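Local coordinates for biogenic amine-binding protein (Rhodnius prolixus, PDB 4GE1) that binds biogenic amines such as serotonin and norepinephrine in the saliva of a blood-feeding insect, here holding tryptamine in a lipocalin barrel, at residues C43-K57 against C177-Q190. Residues are numbered along the deposited sequence; the frame is centred on the assembly and turned at random.
Sequences CTKFLHQKTADGKIK and CQYDDETLQKLLKQ
Strand 43-50 runs in nearly the same direction as helix 181-189, the axes 28° apart and 8.7 Å at closest approach, with Lys57 of the adjoining strand reaching the far end of the helix. At the start, Cys43 and Cys177 are joined by a disulfide, SG to SG 2.0 Å (chi3 -73°). The Tyr179 ring then lies against the strand: its CE1 touches Cys43 CB, and its CD1 sits 3.3 Å from Lys45 CB. Tyr25 packs edge-to-face with the same ring. Fully extended from a CG anti to the backbone N (chi1 173°), Lys45 crosses the tyrosine at about a right angle and carries its ammonium to the first turn of the helix. There NZ forms a salt bridge with Asp181 OD1 at 2.8 Å, on the syn lone pair of that oxygen, and also bonds Tyr25 OH. Asp180, just before the helix, is its N-cap, its OD1 accepting from Thr183 N at 3.1 Å.

Farther along, the contact turns greasy. Leu47 CD2 rests on the helix backbone at Leu184 and Gln185 and meets Leu188 CD2 at 4.0 Å. Leu188 CD1 lies 3.6 Å from Gln49 CG, while its CD2 lies near Gln49 OE1. Beyond it, the long, straight Lys57 side chain brings NZ to the helix C-terminus, bonding Leu188 O at 3.1 Å from well above the carbonyl plane and Leu187 O weakly; the carbonyl dipoles there would favour its charge, and Glu196 supplies a salt bridge. Thr44, Phe46 and His48 point their CB atoms away from the helix, the Thr44 side chain about 6 Å from the bound tryptamine. This is the C-terminal helix of a nitrophorin-type lipocalin, packed on the outer wall of the calycin beta-barrel.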
loop_
_atom_site.group_PDB
_atom_site.type_symbol
_atom_site.label_atom_id
_atom_site.label_comp_id
_atom_site.label_asym_id
_atom_site.label_seq_id
_atom_site.Cartn_x
_atom_site.Cartn_y
_atom_site.Cartn_z
ATOM N N CYS A 43 4.425 6.806 -8.844
ATOM C CA CYS A 43 3.158 7.357 -8.383
ATOM C C CYS A 43 2.208 6.179 -8.236
ATOM O O CYS A 43 1.843 5.533 -9.231
ATOM C CB CYS A 43 2.583 8.317 -9.424
ATOM S SG CYS A 43 3.699 9.651 -9.907
ATOM N N THR A 44 1.826 5.876 -7.005
ATOM C CA THR A 44 0.950 4.738 -6.779
ATOM C C THR A 44 -0.410 5.165 -6.237
ATOM O O THR A 44 -0.511 5.971 -5.313
ATOM C CB THR A 44 1.584 3.683 -5.853
ATOM O OG1 THR A 44 2.686 3.044 -6.522
ATOM C CG2 THR A 44 0.539 2.623 -5.484
ATOM N N LYS A 45 -1.460 4.638 -6.850
ATOM C CA LYS A 45 -2.807 4.789 -6.326
ATOM C C LYS A 45 -3.358 3.385 -6.203
ATOM O O LYS A 45 -3.084 2.525 -7.050
ATOM C CB LYS A 45 -3.671 5.622 -7.277
ATOM C CG LYS A 45 -5.144 5.684 -6.900
ATOM C CD LYS A 45 -5.914 6.621 -7.828
ATOM C CE LYS A 45 -7.361 6.790 -7.370
ATOM N NZ LYS A 45 -8.093 7.826 -8.174
ATOM N N PHE A 46 -4.105 3.122 -5.140
ATOM C CA PHE A 46 -4.759 1.826 -5.058
ATOM C C PHE A 46 -6.222 1.891 -4.655
ATOM O O PHE A 46 -6.673 2.843 -4.013
ATOM C CB PHE A 46 -3.946 0.770 -4.277
ATOM C CG PHE A 46 -3.684 1.094 -2.823
ATOM C CD1 PHE A 46 -4.388 0.440 -1.818
ATOM C CD2 PHE A 46 -2.682 1.982 -2.458
ATOM C CE1 PHE A 46 -4.123 0.693 -0.465
ATOM C CE2 PHE A 46 -2.402 2.236 -1.106
ATOM C CZ PHE A 46 -3.135 1.597 -0.112
ATOM N N LEU A 47 -6.958 0.880 -5.095
ATOM C CA LEU A 47 -8.393 0.808 -4.879
ATOM C C LEU A 47 -8.691 -0.470 -4.117
ATOM O O LEU A 47 -8.207 -1.539 -4.478
ATOM C CB LEU A 47 -9.103 0.778 -6.240
ATOM C CG LEU A 47 -10.588 1.114 -6.314
ATOM C CD1 LEU A 47 -10.792 2.574 -5.960
ATOM C CD2 LEU A 47 -11.126 0.821 -7.710
ATOM N N HIS A 48 -9.495 -0.392 -3.069
ATOM C CA HIS A 48 -9.771 -1.629 -2.351
ATOM C C HIS A 48 -11.174 -1.781 -1.771
ATOM O O HIS A 48 -11.926 -0.817 -1.638
ATOM C CB HIS A 48 -8.667 -1.948 -1.318
ATOM C CG HIS A 48 -8.471 -0.893 -0.273
ATOM N ND1 HIS A 48 -7.384 -0.882 0.577
ATOM C CD2 HIS A 48 -9.229 0.177 0.066
ATOM C CE1 HIS A 48 -7.479 0.152 1.394
ATOM N NE2 HIS A 48 -8.586 0.810 1.104
ATOM N N GLN A 49 -11.526 -3.022 -1.456
ATOM C CA GLN A 49 -12.856 -3.322 -0.952
ATOM C C GLN A 49 -12.831 -4.516 -0.015
ATOM O O GLN A 49 -11.945 -5.367 -0.092
ATOM C CB GLN A 49 -13.802 -3.627 -2.113
ATOM C CG GLN A 49 -13.206 -4.627 -3.094
ATOM C CD GLN A 49 -14.230 -5.320 -3.977
ATOM O OE1 GLN A 49 -15.163 -4.697 -4.501
ATOM N NE2 GLN A 49 -14.049 -6.625 -4.158
ATOM N N LYS A 50 -13.821 -4.554 0.867
ATOM C CA LYS A 50 -14.111 -5.710 1.686
ATOM C C LYS A 50 -15.555 -6.117 1.375
ATOM O O LYS A 50 -16.482 -5.329 1.574
ATOM C CB LYS A 50 -13.979 -5.351 3.171
ATOM C CG LYS A 50 -14.330 -6.503 4.118
ATOM C CD LYS A 50 -14.329 -6.061 5.584
ATOM C CE LYS A 50 -15.753 -5.915 6.140
ATOM N NZ LYS A 50 -16.504 -7.204 6.209
ATOM N N THR A 51 -15.752 -7.335 0.877
ATOM C CA THR A 51 -17.105 -7.804 0.591
ATOM C C THR A 51 -17.668 -8.670 1.719
ATOM O O THR A 51 -16.945 -9.063 2.640
ATOM C CB THR A 51 -17.199 -8.547 -0.761
ATOM O OG1 THR A 51 -16.187 -9.554 -0.833
ATOM C CG2 THR A 51 -17.032 -7.565 -1.932
ATOM N N ALA A 52 -18.960 -8.966 1.640
ATOM C CA ALA A 52 -19.651 -9.642 2.729
ATOM C C ALA A 52 -19.122 -11.055 2.961
ATOM O O ALA A 52 -19.196 -11.585 4.072
ATOM C CB ALA A 52 -21.153 -9.664 2.473
ATOM N N ASP A 53 -18.597 -11.668 1.908
ATOM C CA ASP A 53 -17.990 -12.987 2.044
ATOM C C ASP A 53 -16.711 -12.913 2.882
ATOM O O ASP A 53 -16.093 -13.934 3.168
ATOM C CB ASP A 53 -17.680 -13.586 0.671
ATOM C CG ASP A 53 -16.723 -12.727 -0.141
ATOM O OD1 ASP A 53 -16.188 -11.738 0.409
ATOM O OD2 ASP A 53 -16.498 -13.043 -1.330
ATOM N N GLY A 54 -16.315 -11.698 3.253
ATOM C CA GLY A 54 -15.145 -11.493 4.087
ATOM C C GLY A 54 -13.829 -11.366 3.333
ATOM O O GLY A 54 -12.757 -11.350 3.940
ATOM N N LYS A 55 -13.902 -11.277 2.010
ATOM C CA LYS A 55 -12.705 -11.098 1.195
ATOM C C LYS A 55 -12.267 -9.635 1.149
ATOM O O LYS A 55 -13.092 -8.727 1.019
ATOM C CB LYS A 55 -12.932 -11.621 -0.228
ATOM C CG LYS A 55 -13.151 -13.131 -0.320
ATOM C CD LYS A 55 -13.345 -13.575 -1.768
ATOM C CE LYS A 55 -13.406 -15.097 -1.886
ATOM N NZ LYS A 55 -14.732 -15.605 -2.370
ATOM N N ILE A 56 -10.964 -9.407 1.265
ATOM C CA ILE A 56 -10.414 -8.074 1.032
ATOM C C ILE A 56 -9.576 -8.106 -0.237
ATOM O O ILE A 56 -8.793 -9.027 -0.452
ATOM C CB ILE A 56 -9.594 -7.555 2.237
ATOM C CG1 ILE A 56 -10.512 -7.289 3.432
ATOM C CG2 ILE A 56 -8.852 -6.276 1.880
ATOM C CD1 ILE A 56 -10.759 -8.494 4.274
ATOM N N LYS A 57 -9.752 -7.106 -1.087
ATOM C CA LYS A 57 -9.086 -7.095 -2.379
ATOM C C LYS A 57 -8.510 -5.716 -2.593
ATOM O O LYS A 57 -9.201 -4.730 -2.375
ATOM C CB LYS A 57 -10.091 -7.428 -3.485
ATOM C CG LYS A 57 -9.489 -7.508 -4.881
ATOM C CD LYS A 57 -10.453 -8.231 -5.813
ATOM C CE LYS A 57 -9.881 -8.417 -7.202
ATOM N NZ LYS A 57 -10.863 -9.149 -8.063
ATOM N N CYS A 177 2.611 12.851 -12.712
ATOM C CA CYS A 177 1.975 11.686 -12.098
ATOM C C CYS A 177 0.709 11.293 -12.836
ATOM O O CYS A 177 -0.069 12.154 -13.255
ATOM C CB CYS A 177 1.666 11.937 -10.613
ATOM S SG CYS A 177 3.026 11.521 -9.463
ATOM N N GLN A 178 0.507 9.992 -13.012
ATOM C CA GLN A 178 -0.795 9.529 -13.478
ATOM C C GLN A 178 -1.170 8.161 -12.907
ATOM O O GLN A 178 -0.323 7.432 -12.362
ATOM C CB GLN A 178 -0.908 9.583 -15.004
ATOM C CG GLN A 178 0.035 8.659 -15.740
ATOM C CD GLN A 178 -0.147 8.752 -17.239
ATOM O OE1 GLN A 178 -0.576 7.796 -17.892
ATOM N NE2 GLN A 178 0.201 9.901 -17.799
ATOM N N TYR A 179 -2.450 7.835 -13.011
ATOM C CA TYR A 179 -3.016 6.688 -12.321
ATOM C C TYR A 179 -4.003 6.005 -13.268
ATOM O O TYR A 179 -4.846 6.665 -13.882
ATOM C CB TYR A 179 -3.734 7.178 -11.063
ATOM C CG TYR A 179 -2.852 8.032 -10.174
ATOM C CD1 TYR A 179 -1.885 7.448 -9.365
ATOM C CD2 TYR A 179 -2.970 9.415 -10.161
ATOM C CE1 TYR A 179 -1.062 8.221 -8.549
ATOM C CE2 TYR A 179 -2.153 10.197 -9.352
ATOM C CZ TYR A 179 -1.198 9.586 -8.548
ATOM O OH TYR A 179 -0.379 10.341 -7.742
ATOM N N ASP A 180 -3.890 4.687 -13.397
ATOM C CA ASP A 180 -4.740 3.955 -14.327
ATOM C C ASP A 180 -6.062 3.581 -13.654
ATOM O O ASP A 180 -6.294 2.427 -13.328
ATOM C CB ASP A 180 -4.028 2.705 -14.843
ATOM C CG ASP A 180 -4.723 2.102 -16.052
ATOM O OD1 ASP A 180 -5.880 2.492 -16.327
ATOM O OD2 ASP A 180 -4.112 1.243 -16.724
ATOM N N ASP A 181 -6.902 4.580 -13.427
ATOM C CA ASP A 181 -8.198 4.381 -12.789
ATOM C C ASP A 181 -9.072 3.326 -13.469
ATOM O O ASP A 181 -9.801 2.591 -12.798
ATOM C CB ASP A 181 -8.952 5.709 -12.716
ATOM C CG ASP A 181 -8.422 6.618 -11.620
ATOM O OD1 ASP A 181 -8.426 6.189 -10.449
ATOM O OD2 ASP A 181 -7.995 7.753 -11.926
ATOM N N GLU A 182 -9.021 3.250 -14.794
ATOM C CA GLU A 182 -9.906 2.316 -15.478
ATOM C C GLU A 182 -9.443 0.876 -15.254
ATOM O O GLU A 182 -10.264 -0.022 -15.081
ATOM C CB GLU A 182 -10.065 2.649 -16.967
ATOM C CG GLU A 182 -9.178 1.845 -17.890
ATOM C CD GLU A 182 -9.853 1.524 -19.210
ATOM O OE1 GLU A 182 -10.581 2.392 -19.741
ATOM O OE2 GLU A 182 -9.659 0.397 -19.713
ATOM N N THR A 183 -8.130 0.660 -15.219
ATOM C CA THR A 183 -7.607 -0.672 -14.936
ATOM C C THR A 183 -7.870 -1.040 -13.484
ATOM O O THR A 183 -8.177 -2.190 -13.171
ATOM C CB THR A 183 -6.100 -0.794 -15.248
ATOM O OG1 THR A 183 -5.900 -0.705 -16.663
ATOM C CG2 THR A 183 -5.557 -2.129 -14.765
ATOM N N LEU A 184 -7.764 -0.053 -12.601
ATOM C CA LEU A 184 -8.031 -0.275 -11.191
ATOM C C LEU A 184 -9.453 -0.817 -11.016
ATOM O O LEU A 184 -9.661 -1.853 -10.381
ATOM C CB LEU A 184 -7.856 1.024 -10.388
ATOM C CG LEU A 184 -6.441 1.555 -10.105
ATOM C CD1 LEU A 184 -6.538 2.832 -9.285
ATOM C CD2 LEU A 184 -5.601 0.525 -9.359
ATOM N N GLN A 185 -10.424 -0.105 -11.584
ATOM C CA GLN A 185 -11.834 -0.493 -11.477
ATOM C C GLN A 185 -12.076 -1.866 -12.121
ATOM O O GLN A 185 -12.717 -2.734 -11.539
ATOM C CB GLN A 185 -12.726 0.590 -12.107
ATOM C CG GLN A 185 -14.178 0.178 -12.344
ATOM C CD GLN A 185 -15.003 0.103 -11.063
ATOM O OE1 GLN A 185 -14.625 0.652 -10.025
ATOM N NE2 GLN A 185 -16.141 -0.581 -11.137
ATOM N N LYS A 186 -11.528 -2.067 -13.314
ATOM C CA LYS A 186 -11.685 -3.327 -14.022
ATOM C C LYS A 186 -11.114 -4.535 -13.261
ATOM O O LYS A 186 -11.773 -5.570 -13.141
ATOM C CB LYS A 186 -11.037 -3.216 -15.401
ATOM C CG LYS A 186 -11.329 -4.368 -16.336
ATOM C CD LYS A 186 -10.599 -4.164 -17.655
ATOM C CE LYS A 186 -9.090 -4.185 -17.442
ATOM N NZ LYS A 186 -8.617 -5.521 -17.004
ATOM N N LEU A 187 -9.887 -4.418 -12.759
ATOM C CA LEU A 187 -9.277 -5.551 -12.069
ATOM C C LEU A 187 -9.981 -5.840 -10.742
ATOM O O LEU A 187 -10.099 -6.994 -10.323
ATOM C CB LEU A 187 -7.766 -5.341 -11.876
ATOM C CG LEU A 187 -6.921 -5.463 -13.151
ATOM C CD1 LEU A 187 -5.453 -5.243 -12.869
ATOM C CD2 LEU A 187 -7.133 -6.821 -13.800
ATOM N N LEU A 188 -10.471 -4.791 -10.095
ATOM C CA LEU A 188 -11.173 -4.959 -8.835
ATOM C C LEU A 188 -12.416 -5.833 -9.013
ATOM O O LEU A 188 -12.755 -6.636 -8.137
ATOM C CB LEU A 188 -11.562 -3.602 -8.250
ATOM C CG LEU A 188 -12.133 -3.634 -6.831
ATOM C CD1 LEU A 188 -11.010 -3.636 -5.804
ATOM C CD2 LEU A 188 -13.057 -2.448 -6.607
ATOM N N LYS A 189 -13.090 -5.680 -10.147
ATOM C CA LYS A 189 -14.317 -6.432 -10.396
ATOM C C LYS A 189 -14.047 -7.795 -11.053
ATOM O O LYS A 189 -14.852 -8.716 -10.943
ATOM C CB LYS A 189 -15.307 -5.599 -11.218
ATOM C CG LYS A 189 -16.688 -6.226 -11.334
ATOM C CD LYS A 189 -17.780 -5.172 -11.448
ATOM C CE LYS A 189 -17.584 -4.288 -12.670
ATOM N NZ LYS A 189 -18.699 -3.310 -12.827
ATOM N N GLN A 190 -12.898 -7.914 -11.711
ATOM C CA GLN A 190 -12.486 -9.150 -12.379
ATOM C C GLN A 190 -12.355 -10.338 -11.425
ATOM O O GLN A 190 -11.913 -10.185 -10.284
ATOM C CB GLN A 190 -11.146 -8.920 -13.077
ATOM C CG GLN A 190 -10.683 -10.064 -13.959
ATOM C CD GLN A 190 -9.812 -9.572 -15.097
ATOM O OE1 GLN A 190 -10.152 -8.594 -15.766
ATOM N NE2 GLN A 190 -8.677 -10.233 -15.311
HETATM O O HOH W 1 -0.439 4.980 -10.937
#